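Local coordinates for De novo designed switch protein caging a hemagglutinin binder (sCageHA267_1S) (Synthetic construct, PDB 7CBC) that probably serves as the closed state of a biosensor switch, in which a designed six-helix bundle cages a hemagglutinin-binding domain, at residues Arg6-Ala11 / Lys102-Ala107; Ser12-Arg17 / Leu86-Glu91; Gln16-Arg21 / Lys80-Ile85; Ile108-Asp113 / Glu179-Glu184. All blocks are in the same frame, centred on the assembly; numbering follows the deposited sequence.

Contact 1. Residues Arg6-Ala11 / Lys102-Ala107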
loop_
_atom_site.group_PDB
_atom_site.type_symbol
_atom_site.label_atom_id
_atom_site.label_comp_id
_atom_site.label_asym_id
_atom_site.label_seq_id
_atom_site.Cartn_x
_atom_site.Cartn_y
_atom_site.Cartn_z
ATOM N N ARG A 6 -3.789 19.380 -18.971
ATOM C CA ARG A 6 -3.718 19.752 -17.563
ATOM C C ARG A 6 -4.738 18.990 -16.745
ATOM O O ARG A 6 -4.515 18.714 -15.562
ATOM C CB ARG A 6 -3.953 21.247 -17.389
ATOM C CG ARG A 6 -2.883 22.095 -17.983
ATOM C CD ARG A 6 -3.129 23.569 -17.699
ATOM N NE ARG A 6 -2.087 24.050 -16.811
ATOM C CZ ARG A 6 -0.937 24.559 -17.243
ATOM N NH1 ARG A 6 -0.695 24.652 -18.549
ATOM N NH2 ARG A 6 -0.020 24.966 -16.376
ATOM N N LYS A 7 -5.868 18.663 -17.352
ATOM C CA LYS A 7 -6.899 17.932 -16.642
ATOM C C LYS A 7 -6.464 16.491 -16.410
ATOM O O LYS A 7 -6.656 15.954 -15.316
ATOM C CB LYS A 7 -8.212 18.075 -17.426
ATOM C CG LYS A 7 -9.382 17.133 -17.160
ATOM C CD LYS A 7 -9.447 16.475 -15.780
ATOM C CE LYS A 7 -9.488 17.371 -14.559
ATOM N NZ LYS A 7 -9.303 16.506 -13.362
ATOM N N LEU A 8 -5.820 15.873 -17.399
ATOM C CA LEU A 8 -5.310 14.520 -17.227
ATOM C C LEU A 8 -4.281 14.454 -16.109
ATOM O O LEU A 8 -4.388 13.618 -15.201
ATOM C CB LEU A 8 -4.715 14.018 -18.540
ATOM C CG LEU A 8 -5.792 13.736 -19.576
ATOM C CD1 LEU A 8 -5.189 13.622 -20.976
ATOM C CD2 LEU A 8 -6.539 12.478 -19.186
ATOM N N LEU A 9 -3.280 15.335 -16.151
ATOM C CA LEU A 9 -2.282 15.354 -15.090
ATOM C C LEU A 9 -2.931 15.613 -13.736
ATOM O O LEU A 9 -2.549 15.012 -12.730
ATOM C CB LEU A 9 -1.219 16.405 -15.393
ATOM C CG LEU A 9 -0.027 16.490 -14.447
ATOM C CD1 LEU A 9 0.733 15.166 -14.402
ATOM C CD2 LEU A 9 0.898 17.627 -14.873
ATOM N N GLU A 10 -3.933 16.489 -13.701
ATOM C CA GLU A 10 -4.643 16.773 -12.461
ATOM C C GLU A 10 -5.372 15.530 -11.941
ATOM O O GLU A 10 -5.383 15.262 -10.729
ATOM C CB GLU A 10 -5.595 17.944 -12.717
ATOM C CG GLU A 10 -6.580 18.311 -11.632
ATOM C CD GLU A 10 -7.722 19.165 -12.207
ATOM O OE1 GLU A 10 -8.909 18.856 -11.938
ATOM O OE2 GLU A 10 -7.430 20.128 -12.960
ATOM N N ALA A 11 -5.946 14.729 -12.841
ATOM C CA ALA A 11 -6.514 13.450 -12.427
ATOM C C ALA A 11 -5.439 12.533 -11.852
ATOM O O ALA A 11 -5.612 11.946 -10.775
ATOM C CB ALA A 11 -7.218 12.782 -13.608
ATOM N N LYS A 102 -9.278 10.961 -24.536
ATOM C CA LYS A 102 -10.082 9.821 -24.103
ATOM C C LYS A 102 -9.223 8.572 -23.938
ATOM O O LYS A 102 -9.471 7.753 -23.048
ATOM C CB LYS A 102 -11.222 9.568 -25.098
ATOM C CG LYS A 102 -12.287 10.672 -25.142
ATOM C CD LYS A 102 -13.247 10.522 -26.342
ATOM C CE LYS A 102 -14.196 9.325 -26.178
ATOM N NZ LYS A 102 -15.284 9.298 -27.212
ATOM N N LEU A 103 -8.212 8.408 -24.792
ATOM C CA LEU A 103 -7.322 7.257 -24.697
ATOM C C LEU A 103 -6.471 7.314 -23.433
ATOM O O LEU A 103 -6.338 6.316 -22.705
ATOM C CB LEU A 103 -6.430 7.207 -25.928
ATOM C CG LEU A 103 -5.564 5.970 -26.072
ATOM C CD1 LEU A 103 -6.468 4.782 -26.316
ATOM C CD2 LEU A 103 -4.594 6.144 -27.222
ATOM N N LEU A 104 -5.857 8.469 -23.172
ATOM C CA LEU A 104 -5.076 8.616 -21.952
ATOM C C LEU A 104 -5.944 8.353 -20.729
ATOM O O LEU A 104 -5.563 7.581 -19.842
ATOM C CB LEU A 104 -4.448 10.006 -21.907
ATOM C CG LEU A 104 -3.396 10.173 -23.005
ATOM C CD1 LEU A 104 -2.977 11.626 -23.216
ATOM C CD2 LEU A 104 -2.205 9.302 -22.650
ATOM N N LEU A 105 -7.151 8.930 -20.704
ATOM C CA LEU A 105 -8.025 8.784 -19.546
ATOM C C LEU A 105 -8.460 7.339 -19.342
ATOM O O LEU A 105 -8.534 6.867 -18.201
ATOM C CB LEU A 105 -9.247 9.685 -19.680
ATOM C CG LEU A 105 -10.118 9.651 -18.421
ATOM C CD1 LEU A 105 -9.404 10.350 -17.244
ATOM C CD2 LEU A 105 -11.500 10.253 -18.672
ATOM N N LYS A 106 -8.765 6.617 -20.423
ATOM C CA LYS A 106 -9.051 5.193 -20.250
ATOM C C LYS A 106 -7.847 4.467 -19.666
ATOM O O LYS A 106 -7.994 3.552 -18.841
ATOM C CB LYS A 106 -9.476 4.565 -21.576
ATOM C CG LYS A 106 -9.538 3.034 -21.561
ATOM C CD LYS A 106 -10.274 2.475 -22.795
ATOM C CE LYS A 106 -9.443 2.573 -24.088
ATOM N NZ LYS A 106 -8.358 1.544 -24.160
ATOM N N ALA A 107 -6.642 4.867 -20.069
ATOM C CA ALA A 107 -5.456 4.243 -19.502
ATOM C C ALA A 107 -5.306 4.593 -18.033
ATOM O O ALA A 107 -4.798 3.784 -17.257
ATOM C CB ALA A 107 -4.209 4.660 -20.279
#
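Leu8 reaches from the first helix of this designed six-helix bundle toward the third, where its forked end is met by Leu104 and Leu105, all three buried. With CG beside the backbone N (chi1 -71°), Leu8 turns one methyl to each of these leucines. On the tight side CD1 of Leu8 lies 3.7 Å from CD1 of Leu104, the two side chains crossing at about a right angle. The other methyl, CD2, rests against CB of Leu105 at 3.9 Å. An alanine in place of Leu8 would probably open a gap facing both leucines, since each meets one of the branches removed. On the loose side Lys102 and Lys106 are exposed and make no contact with residues 6-11. Lys7, whose chain packs on Ala89 of helix 50-93, forms a salt bridge within its own helix, its NZ meeting OE1 of Glu10 at 2.8 Å from well above the carboxylate plane.

Contact 2. Residues Ser12-Arg17 / Leu86-Glu91; sequences STKLQR and LEEARE
Leu15 and Leu86 meet across the first helical hairpin of the bundle, in which helices 3-46 and 50-93 follow each other in the chain, and they supply the apolar part of the contact. CD1 of Leu15 comes in at the forked end of Leu86, 4.0 Å from CD2, with CG and CD1 of Leu86 scarcely farther away. The two side chains lie about perpendicular, and Ile108 of helix 99-142 packs on both. The ionic part sits nearer the surface. Outside the interface itself, Arg90 grips Glu87 of its own helix side-on, NE and NH2 both bonding the single oxygen OE2. Across the interface Glu88 stretches out toward Lys14, although the stronger partner of its OE2 is Lys84, one turn back on its own helix. The Lys14 chain bends at chi2 and chi3 (-138° and -93°), which carries NZ to within 3.9 Å of Glu88 OE2, a long salt bridge.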
loop_
_atom_site.group_PDB
_atom_site.type_symbol
_atom_site.label_atom_id
_atom_site.label_comp_id
_atom_site.label_asym_id
_atom_site.label_seq_id
_atom_site.Cartn_x
_atom_site.Cartn_y
_atom_site.Cartn_z
ATOM N N SER A 12 -4.309 12.408 -12.553
ATOM C CA SER A 12 -3.291 11.439 -12.157
ATOM C C SER A 12 -2.688 11.772 -10.799
ATOM O O SER A 12 -2.520 10.882 -9.954
ATOM C CB SER A 12 -2.206 11.367 -13.228
ATOM O OG SER A 12 -2.647 10.555 -14.296
ATOM N N THR A 13 -2.346 13.037 -10.566
ATOM C CA THR A 13 -1.761 13.396 -9.276
ATOM C C THR A 13 -2.779 13.232 -8.152
ATOM O O THR A 13 -2.448 12.712 -7.075
ATOM C CB THR A 13 -1.201 14.823 -9.316
ATOM O OG1 THR A 13 -2.236 15.755 -9.650
ATOM C CG2 THR A 13 -0.082 14.947 -10.365
ATOM N N LYS A 14 -4.029 13.628 -8.387
ATOM C CA LYS A 14 -5.062 13.421 -7.374
ATOM C C LYS A 14 -5.260 11.940 -7.069
ATOM O O LYS A 14 -5.466 11.556 -5.910
ATOM C CB LYS A 14 -6.374 14.056 -7.826
ATOM C CG LYS A 14 -6.381 15.564 -7.660
ATOM C CD LYS A 14 -7.697 16.068 -7.107
ATOM C CE LYS A 14 -8.644 16.463 -8.220
ATOM N NZ LYS A 14 -9.657 17.458 -7.732
ATOM N N LEU A 15 -5.223 11.096 -8.101
ATOM C CA LEU A 15 -5.321 9.663 -7.873
ATOM C C LEU A 15 -4.108 9.135 -7.126
ATOM O O LEU A 15 -4.234 8.202 -6.314
ATOM C CB LEU A 15 -5.490 8.939 -9.201
ATOM C CG LEU A 15 -6.875 9.097 -9.840
ATOM C CD1 LEU A 15 -6.954 8.179 -11.022
ATOM C CD2 LEU A 15 -8.001 8.794 -8.856
ATOM N N GLN A 16 -2.928 9.715 -7.372
ATOM C CA GLN A 16 -1.758 9.275 -6.625
ATOM C C GLN A 16 -1.872 9.658 -5.154
ATOM O O GLN A 16 -1.571 8.842 -4.276
ATOM C CB GLN A 16 -0.479 9.836 -7.237
ATOM C CG GLN A 16 0.752 9.452 -6.437
ATOM C CD GLN A 16 2.046 9.579 -7.213
ATOM O OE1 GLN A 16 2.701 10.622 -7.181
ATOM N NE2 GLN A 16 2.434 8.506 -7.902
ATOM N N ARG A 17 -2.327 10.878 -4.861
ATOM C CA ARG A 17 -2.539 11.266 -3.467
ATOM C C ARG A 17 -3.474 10.286 -2.772
ATOM O O ARG A 17 -3.199 9.815 -1.659
ATOM C CB ARG A 17 -3.104 12.688 -3.400
ATOM C CG ARG A 17 -3.294 13.243 -1.978
ATOM C CD ARG A 17 -2.073 13.004 -1.087
ATOM N NE ARG A 17 -0.866 13.698 -1.533
ATOM C CZ ARG A 17 0.321 13.572 -0.946
ATOM N NH1 ARG A 17 0.447 12.786 0.116
ATOM N NH2 ARG A 17 1.378 14.226 -1.416
ATOM N N LEU A 86 -12.077 10.484 -11.460
ATOM C CA LEU A 86 -12.117 10.155 -12.880
ATOM C C LEU A 86 -13.349 10.739 -13.561
ATOM O O LEU A 86 -13.346 10.909 -14.789
ATOM C CB LEU A 86 -12.041 8.637 -13.067
ATOM C CG LEU A 86 -10.642 8.108 -12.704
ATOM C CD1 LEU A 86 -10.656 6.669 -12.168
ATOM C CD2 LEU A 86 -9.710 8.222 -13.891
ATOM N N GLU A 87 -14.383 11.089 -12.788
ATOM C CA GLU A 87 -15.616 11.612 -13.364
ATOM C C GLU A 87 -15.499 13.095 -13.677
ATOM O O GLU A 87 -15.925 13.546 -14.747
ATOM C CB GLU A 87 -16.797 11.353 -12.427
ATOM C CG GLU A 87 -17.629 10.173 -12.856
ATOM C CD GLU A 87 -17.987 10.223 -14.332
ATOM O OE1 GLU A 87 -18.496 11.269 -14.789
ATOM O OE2 GLU A 87 -17.746 9.219 -15.043
ATOM N N GLU A 88 -14.935 13.872 -12.752
ATOM C CA GLU A 88 -14.611 15.255 -13.078
ATOM C C GLU A 88 -13.696 15.313 -14.290
ATOM O O GLU A 88 -13.873 16.150 -15.181
ATOM C CB GLU A 88 -13.964 15.941 -11.878
ATOM C CG GLU A 88 -13.234 17.229 -12.223
ATOM C CD GLU A 88 -12.791 18.002 -10.990
ATOM O OE1 GLU A 88 -12.325 19.149 -11.156
ATOM O OE2 GLU A 88 -12.918 17.453 -9.870
ATOM N N ALA A 89 -12.713 14.416 -14.345
ATOM C CA ALA A 89 -11.837 14.340 -15.507
ATOM C C ALA A 89 -12.620 14.003 -16.766
ATOM O O ALA A 89 -12.464 14.654 -17.804
ATOM C CB ALA A 89 -10.736 13.307 -15.263
ATOM N N ARG A 90 -13.475 12.984 -16.685
ATOM C CA ARG A 90 -14.233 12.541 -17.846
ATOM C C ARG A 90 -15.231 13.602 -18.299
ATOM O O ARG A 90 -15.507 13.719 -19.498
ATOM C CB ARG A 90 -14.930 11.219 -17.511
ATOM C CG ARG A 90 -15.619 10.538 -18.677
ATOM C CD ARG A 90 -15.644 9.016 -18.531
ATOM N NE ARG A 90 -15.759 8.591 -17.138
ATOM C CZ ARG A 90 -14.816 7.925 -16.472
ATOM N NH1 ARG A 90 -13.678 7.588 -17.068
ATOM N NH2 ARG A 90 -15.013 7.590 -15.208
ATOM N N GLU A 91 -15.754 14.400 -17.360
ATOM C CA GLU A 91 -16.696 15.459 -17.711
ATOM C C GLU A 91 -16.069 16.461 -18.673
ATOM O O GLU A 91 -16.752 17.010 -19.547
ATOM C CB GLU A 91 -17.183 16.171 -16.445
ATOM C CG GLU A 91 -18.330 17.168 -16.667
ATOM C CD GLU A 91 -17.874 18.608 -16.959
ATOM O OE1 GLU A 91 -16.687 18.839 -17.288
ATOM O OE2 GLU A 91 -18.724 19.521 -16.857
#

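Contact 3. Residues Gln16-Arg21 / Lys80-Ile85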
loop_
_atom_site.group_PDB
_atom_site.type_symbol
_atom_site.label_atom_id
_atom_site.label_comp_id
_atom_site.label_asym_id
_atom_site.label_seq_id
_atom_site.Cartn_x
_atom_site.Cartn_y
_atom_site.Cartn_z
ATOM N N GLN A 16 -2.928 9.715 -7.372
ATOM C CA GLN A 16 -1.758 9.275 -6.625
ATOM C C GLN A 16 -1.872 9.658 -5.154
ATOM O O GLN A 16 -1.571 8.842 -4.276
ATOM C CB GLN A 16 -0.479 9.836 -7.237
ATOM C CG GLN A 16 0.752 9.452 -6.437
ATOM C CD GLN A 16 2.046 9.579 -7.213
ATOM O OE1 GLN A 16 2.701 10.622 -7.181
ATOM N NE2 GLN A 16 2.434 8.506 -7.902
ATOM N N ARG A 17 -2.327 10.878 -4.861
ATOM C CA ARG A 17 -2.539 11.266 -3.467
ATOM C C ARG A 17 -3.474 10.286 -2.772
ATOM O O ARG A 17 -3.199 9.815 -1.659
ATOM C CB ARG A 17 -3.104 12.688 -3.400
ATOM C CG ARG A 17 -3.294 13.243 -1.978
ATOM C CD ARG A 17 -2.073 13.004 -1.087
ATOM N NE ARG A 17 -0.866 13.698 -1.533
ATOM C CZ ARG A 17 0.321 13.572 -0.946
ATOM N NH1 ARG A 17 0.447 12.786 0.116
ATOM N NH2 ARG A 17 1.378 14.226 -1.416
ATOM N N LEU A 18 -4.586 9.969 -3.429
ATOM C CA LEU A 18 -5.533 9.006 -2.896
ATOM C C LEU A 18 -4.846 7.698 -2.528
ATOM O O LEU A 18 -5.070 7.147 -1.444
ATOM C CB LEU A 18 -6.625 8.764 -3.930
ATOM C CG LEU A 18 -7.672 7.742 -3.506
ATOM C CD1 LEU A 18 -9.014 8.328 -3.888
ATOM C CD2 LEU A 18 -7.460 6.391 -4.188
ATOM N N ASN A 19 -4.010 7.185 -3.435
ATOM C CA ASN A 19 -3.309 5.930 -3.203
ATOM C C ASN A 19 -2.332 6.050 -2.052
ATOM O O ASN A 19 -2.249 5.146 -1.212
ATOM C CB ASN A 19 -2.596 5.498 -4.477
ATOM C CG ASN A 19 -3.563 5.142 -5.574
ATOM O OD1 ASN A 19 -4.661 4.629 -5.306
ATOM N ND2 ASN A 19 -3.170 5.393 -6.823
ATOM N N ILE A 20 -1.616 7.173 -1.971
ATOM C CA ILE A 20 -0.737 7.419 -0.829
ATOM C C ILE A 20 -1.522 7.348 0.476
ATOM O O ILE A 20 -1.104 6.696 1.446
ATOM C CB ILE A 20 -0.032 8.775 -0.976
ATOM C CG1 ILE A 20 0.962 8.729 -2.137
ATOM C CG2 ILE A 20 0.656 9.149 0.346
ATOM C CD1 ILE A 20 1.479 10.066 -2.512
ATOM N N ARG A 21 -2.661 8.042 0.533
ATOM C CA ARG A 21 -3.454 8.038 1.760
ATOM C C ARG A 21 -3.943 6.636 2.109
ATOM O O ARG A 21 -3.958 6.250 3.282
ATOM C CB ARG A 21 -4.633 8.990 1.617
ATOM C CG ARG A 21 -4.278 10.434 1.892
ATOM C CD ARG A 21 -5.410 11.345 1.453
ATOM N NE ARG A 21 -5.071 12.750 1.654
ATOM C CZ ARG A 21 -5.693 13.761 1.060
ATOM N NH1 ARG A 21 -6.690 13.522 0.221
ATOM N NH2 ARG A 21 -5.317 15.010 1.302
ATOM N N LYS A 80 -14.639 4.863 -4.331
ATOM C CA LYS A 80 -15.675 5.847 -4.652
ATOM C C LYS A 80 -15.064 7.197 -4.996
ATOM O O LYS A 80 -15.528 7.883 -5.920
ATOM C CB LYS A 80 -16.651 5.992 -3.483
ATOM C CG LYS A 80 -17.545 4.773 -3.226
ATOM C CD LYS A 80 -17.974 4.703 -1.756
ATOM C CE LYS A 80 -19.477 4.523 -1.617
ATOM N NZ LYS A 80 -19.920 3.304 -2.343
ATOM N N GLU A 81 -14.029 7.604 -4.258
ATOM C CA GLU A 81 -13.357 8.854 -4.582
ATOM C C GLU A 81 -12.544 8.732 -5.862
ATOM O O GLU A 81 -12.380 9.726 -6.582
ATOM C CB GLU A 81 -12.469 9.302 -3.422
ATOM C CG GLU A 81 -11.815 10.654 -3.666
ATOM C CD GLU A 81 -10.998 11.129 -2.497
ATOM O OE1 GLU A 81 -10.766 10.331 -1.573
ATOM O OE2 GLU A 81 -10.594 12.306 -2.495
ATOM N N SER A 82 -12.028 7.536 -6.164
ATOM C CA SER A 82 -11.358 7.329 -7.445
ATOM C C SER A 82 -12.321 7.579 -8.597
ATOM O O SER A 82 -11.958 8.201 -9.604
ATOM C CB SER A 82 -10.782 5.906 -7.527
ATOM O OG SER A 82 -9.621 5.730 -6.703
ATOM N N GLU A 83 -13.561 7.105 -8.448
ATOM C CA GLU A 83 -14.580 7.215 -9.480
ATOM C C GLU A 83 -15.086 8.644 -9.611
ATOM O O GLU A 83 -15.501 9.053 -10.701
ATOM C CB GLU A 83 -15.727 6.251 -9.158
ATOM C CG GLU A 83 -17.017 6.471 -9.937
ATOM C CD GLU A 83 -18.163 5.598 -9.433
ATOM O OE1 GLU A 83 -19.043 5.255 -10.249
ATOM O OE2 GLU A 83 -18.187 5.252 -8.227
ATOM N N LYS A 84 -15.054 9.414 -8.520
ATOM C CA LYS A 84 -15.386 10.831 -8.604
ATOM C C LYS A 84 -14.279 11.606 -9.310
ATOM O O LYS A 84 -14.555 12.450 -10.167
ATOM C CB LYS A 84 -15.644 11.403 -7.208
ATOM C CG LYS A 84 -15.201 12.866 -7.029
ATOM C CD LYS A 84 -16.060 13.857 -7.828
ATOM C CE LYS A 84 -15.390 15.238 -7.952
ATOM N NZ LYS A 84 -14.037 15.213 -8.619
ATOM N N ILE A 85 -13.018 11.345 -8.955
ATOM C CA ILE A 85 -11.911 12.046 -9.597
ATOM C C ILE A 85 -11.900 11.754 -11.091
ATOM O O ILE A 85 -11.752 12.663 -11.922
ATOM C CB ILE A 85 -10.578 11.666 -8.930
ATOM C CG1 ILE A 85 -10.505 12.246 -7.519
ATOM C CG2 ILE A 85 -9.389 12.122 -9.774
ATOM C CD1 ILE A 85 -9.431 11.594 -6.670
#
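Leu18 overlaps the extended chain of Glu81, the two side chains running alongside in opposed senses. Its CD1 lies alongside the glutamate from CB to OE1, 3.6 Å from CB and 3.5 Å from OE1, so that a charged residue lends its aliphatic length to the apolar interface. Leu18 gets there with CG anti to the backbone N (chi1 179°), and the same CD1 also has Ile85 CD1 as a looser neighbour at 4.3 Å. Its second methyl, CD2, rests 3.4 Å from OG of Ser82. That hydroxyl is buried but provided for, being hydrogen-bonded to Ala78 O on its own helix and to Gln112 NE2 of helix 99-142. Asn19, beside Leu18 in the chain, extends the polar system: its OD1 also bonds Gln112 NE2, and its ND2 bonds Asn214 OD1 of helix 195-239. Toward solvent, NH1 of Arg21 is 4.9 Å from OE2 of Glu81, too far for a salt bridge, though the opposite charges may still favour each other, while the Arg21 guanidinium lies flat over CG of Arg17. The helix segments run antiparallel at 172° with their axes 10.6 Å apart. Apolar packing interrupted by a buried hydrogen-bond network that spans several helices is a recurring feature of one class of designed helical bundles, where such networks are probably meant to make the pairing of helices specific.

Contact 4. Residues Ile108-Asp113 / Glu179-Glu184; sequences IAETQD and ERIIEE
Ile181 enters between Glu110 and Thr111, joining the third and fourth helices of the bundle as an antiparallel pair whose segment axes lie 10.1 Å apart. From CB it divides, CG1 beside the backbone N (chi1 -76°) and CG2 anti to it, which sends the branches to different partners. CG2 approaches Thr111 OG1 at 3.7 Å, a hydroxyl already hydrogen-bonded to Ala107 O. CG1 lies 3.8 Å from Glu110 OE1 and leads to CD1, which meets CB of Glu110 and OG1 of Thr111, both at 3.9 Å. A serine replacing Ile181 would probably leave a gap beside Thr111 and remove the apolar cover along Glu110. Nearer the surface lies a salt-bridge network. Arg180 NE makes a salt bridge with Glu177, while NH1 bonds Glu184 OE2 only weakly. At the guanidinium edge, close to its plane, Glu110 OE1 forms a long salt bridge with NH2. Water 1 closes the span by accepting from Arg180 NH2 at 2.8 Å and donating to Glu110 OE1 at 3.1 Å.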
loop_
_atom_site.group_PDB
_atom_site.type_symbol
_atom_site.label_atom_id
_atom_site.label_comp_id
_atom_site.label_asym_id
_atom_site.label_seq_id
_atom_site.Cartn_x
_atom_site.Cartn_y
_atom_site.Cartn_z
ATOM N N ILE A 108 -5.746 5.781 -17.627
ATOM C CA ILE A 108 -5.662 6.131 -16.215
ATOM C C ILE A 108 -6.714 5.374 -15.420
ATOM O O ILE A 108 -6.456 4.918 -14.298
ATOM C CB ILE A 108 -5.802 7.650 -16.044
ATOM C CG1 ILE A 108 -4.634 8.358 -16.699
ATOM C CG2 ILE A 108 -5.861 8.047 -14.577
ATOM C CD1 ILE A 108 -4.756 9.820 -16.530
ATOM N N ALA A 109 -7.916 5.227 -15.980
ATOM C CA ALA A 109 -8.968 4.525 -15.253
ATOM C C ALA A 109 -8.629 3.053 -15.087
ATOM O O ALA A 109 -8.775 2.500 -13.990
ATOM C CB ALA A 109 -10.312 4.698 -15.961
ATOM N N GLU A 110 -8.172 2.395 -16.157
ATOM C CA GLU A 110 -7.783 0.990 -16.038
ATOM C C GLU A 110 -6.655 0.808 -15.042
ATOM O O GLU A 110 -6.609 -0.192 -14.307
ATOM C CB GLU A 110 -7.322 0.439 -17.379
ATOM C CG GLU A 110 -8.385 0.089 -18.379
ATOM C CD GLU A 110 -7.753 -0.540 -19.600
ATOM O OE1 GLU A 110 -7.253 -1.684 -19.493
ATOM O OE2 GLU A 110 -7.709 0.127 -20.651
ATOM N N THR A 111 -5.686 1.720 -15.062
ATOM C CA THR A 111 -4.551 1.574 -14.163
ATOM C C THR A 111 -4.992 1.752 -12.716
ATOM O O THR A 111 -4.597 0.975 -11.834
ATOM C CB THR A 111 -3.455 2.576 -14.544
ATOM O OG1 THR A 111 -2.845 2.170 -15.776
ATOM C CG2 THR A 111 -2.397 2.600 -13.497
ATOM N N GLN A 112 -5.855 2.736 -12.458
ATOM C CA GLN A 112 -6.305 2.936 -11.090
ATOM C C GLN A 112 -7.127 1.759 -10.592
ATOM O O GLN A 112 -7.063 1.419 -9.412
ATOM C CB GLN A 112 -7.088 4.237 -10.981
ATOM C CG GLN A 112 -7.586 4.559 -9.593
ATOM C CD GLN A 112 -6.481 4.675 -8.557
ATOM O OE1 GLN A 112 -5.289 4.567 -8.861
ATOM N NE2 GLN A 112 -6.882 4.894 -7.310
ATOM N N ASP A 113 -7.886 1.106 -11.467
ATOM C CA ASP A 113 -8.616 -0.064 -11.008
ATOM C C ASP A 113 -7.660 -1.188 -10.632
ATOM O O ASP A 113 -7.914 -1.922 -9.667
ATOM C CB ASP A 113 -9.610 -0.515 -12.072
ATOM C CG ASP A 113 -10.496 -1.647 -11.594
ATOM O OD1 ASP A 113 -10.220 -2.804 -11.965
ATOM O OD2 ASP A 113 -11.461 -1.381 -10.843
ATOM N N GLU A 179 2.200 -2.081 -17.190
ATOM C CA GLU A 179 3.054 -1.872 -18.348
ATOM C C GLU A 179 2.339 -2.247 -19.637
ATOM O O GLU A 179 2.521 -1.584 -20.664
ATOM C CB GLU A 179 4.344 -2.666 -18.188
ATOM C CG GLU A 179 5.357 -1.909 -17.363
ATOM C CD GLU A 179 6.241 -2.800 -16.533
ATOM O OE1 GLU A 179 6.081 -4.045 -16.587
ATOM O OE2 GLU A 179 7.100 -2.236 -15.819
ATOM N N ARG A 180 1.512 -3.293 -19.599
ATOM C CA ARG A 180 0.782 -3.684 -20.799
ATOM C C ARG A 180 -0.225 -2.613 -21.199
ATOM O O ARG A 180 -0.401 -2.337 -22.391
ATOM C CB ARG A 180 0.103 -5.040 -20.587
ATOM C CG ARG A 180 -0.700 -5.506 -21.791
ATOM C CD ARG A 180 -1.827 -6.441 -21.399
ATOM N NE ARG A 180 -2.920 -5.693 -20.784
ATOM C CZ ARG A 180 -3.724 -4.857 -21.442
ATOM N NH1 ARG A 180 -3.569 -4.663 -22.745
ATOM N NH2 ARG A 180 -4.685 -4.211 -20.789
ATOM N N ILE A 181 -0.873 -1.979 -20.218
ATOM C CA ILE A 181 -1.764 -0.855 -20.501
ATOM C C ILE A 181 -0.995 0.270 -21.182
ATOM O O ILE A 181 -1.435 0.836 -22.190
ATOM C CB ILE A 181 -2.430 -0.369 -19.200
ATOM C CG1 ILE A 181 -3.550 -1.324 -18.768
ATOM C CG2 ILE A 181 -2.926 1.075 -19.332
ATOM C CD1 ILE A 181 -3.812 -1.329 -17.269
ATOM N N ILE A 182 0.176 0.598 -20.639
ATOM C CA ILE A 182 0.997 1.657 -21.199
ATOM C C ILE A 182 1.473 1.284 -22.597
ATOM O O ILE A 182 1.304 2.052 -23.548
ATOM C CB ILE A 182 2.172 1.964 -20.255
ATOM C CG1 ILE A 182 1.633 2.386 -18.888
ATOM C CG2 ILE A 182 3.049 3.076 -20.846
ATOM C CD1 ILE A 182 2.695 2.685 -17.857
ATOM N N GLU A 183 2.069 0.100 -22.748
ATOM C CA GLU A 183 2.632 -0.276 -24.042
ATOM C C GLU A 183 1.560 -0.326 -25.126
ATOM O O GLU A 183 1.808 0.069 -26.271
ATOM C CB GLU A 183 3.366 -1.611 -23.936
ATOM C CG GLU A 183 3.859 -2.164 -25.280
ATOM C CD GLU A 183 5.047 -1.396 -25.872
ATOM O OE1 GLU A 183 5.686 -0.616 -25.134
ATOM O OE2 GLU A 183 5.344 -1.573 -27.078
ATOM N N GLU A 184 0.355 -0.786 -24.785
ATOM C CA GLU A 184 -0.753 -0.728 -25.735
ATOM C C GLU A 184 -1.056 0.705 -26.152
ATOM O O GLU A 184 -1.243 0.996 -27.341
ATOM C CB GLU A 184 -2.001 -1.348 -25.128
ATOM C CG GLU A 184 -3.194 -1.410 -26.073
ATOM C CD GLU A 184 -3.455 -2.813 -26.563
ATOM O OE1 GLU A 184 -3.026 -3.123 -27.698
ATOM O OE2 GLU A 184 -4.067 -3.619 -25.809
HETATM O O HOH W 1 -5.760 -2.009 -22.160
#

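In the fold
From the N terminus, helix 3-46 supplies one side of contacts 1, 2 and 3 in turn. Contacts 2 (12-17 with 86-91) and 3 (16-21 with 80-85) start from the same stretch, share Gln16 and Arg17, and join the first hairpin. Both lie inside the loop closed by contact 1 (6-11 with 102-107), which brings helix 99-142 against helix 3-46. Contact 4 opens directly after contact 1 on helix 99-142 and closes a separate loop in series, adding helix 146-190. The groups interlock: Leu105 of contact 1 packs on Ala89 and Arg90, Ile108 on Ser12, and Gln112 bridges to contact 3, tying the first three helices together, while Ile181 of the fourth touches Ala107.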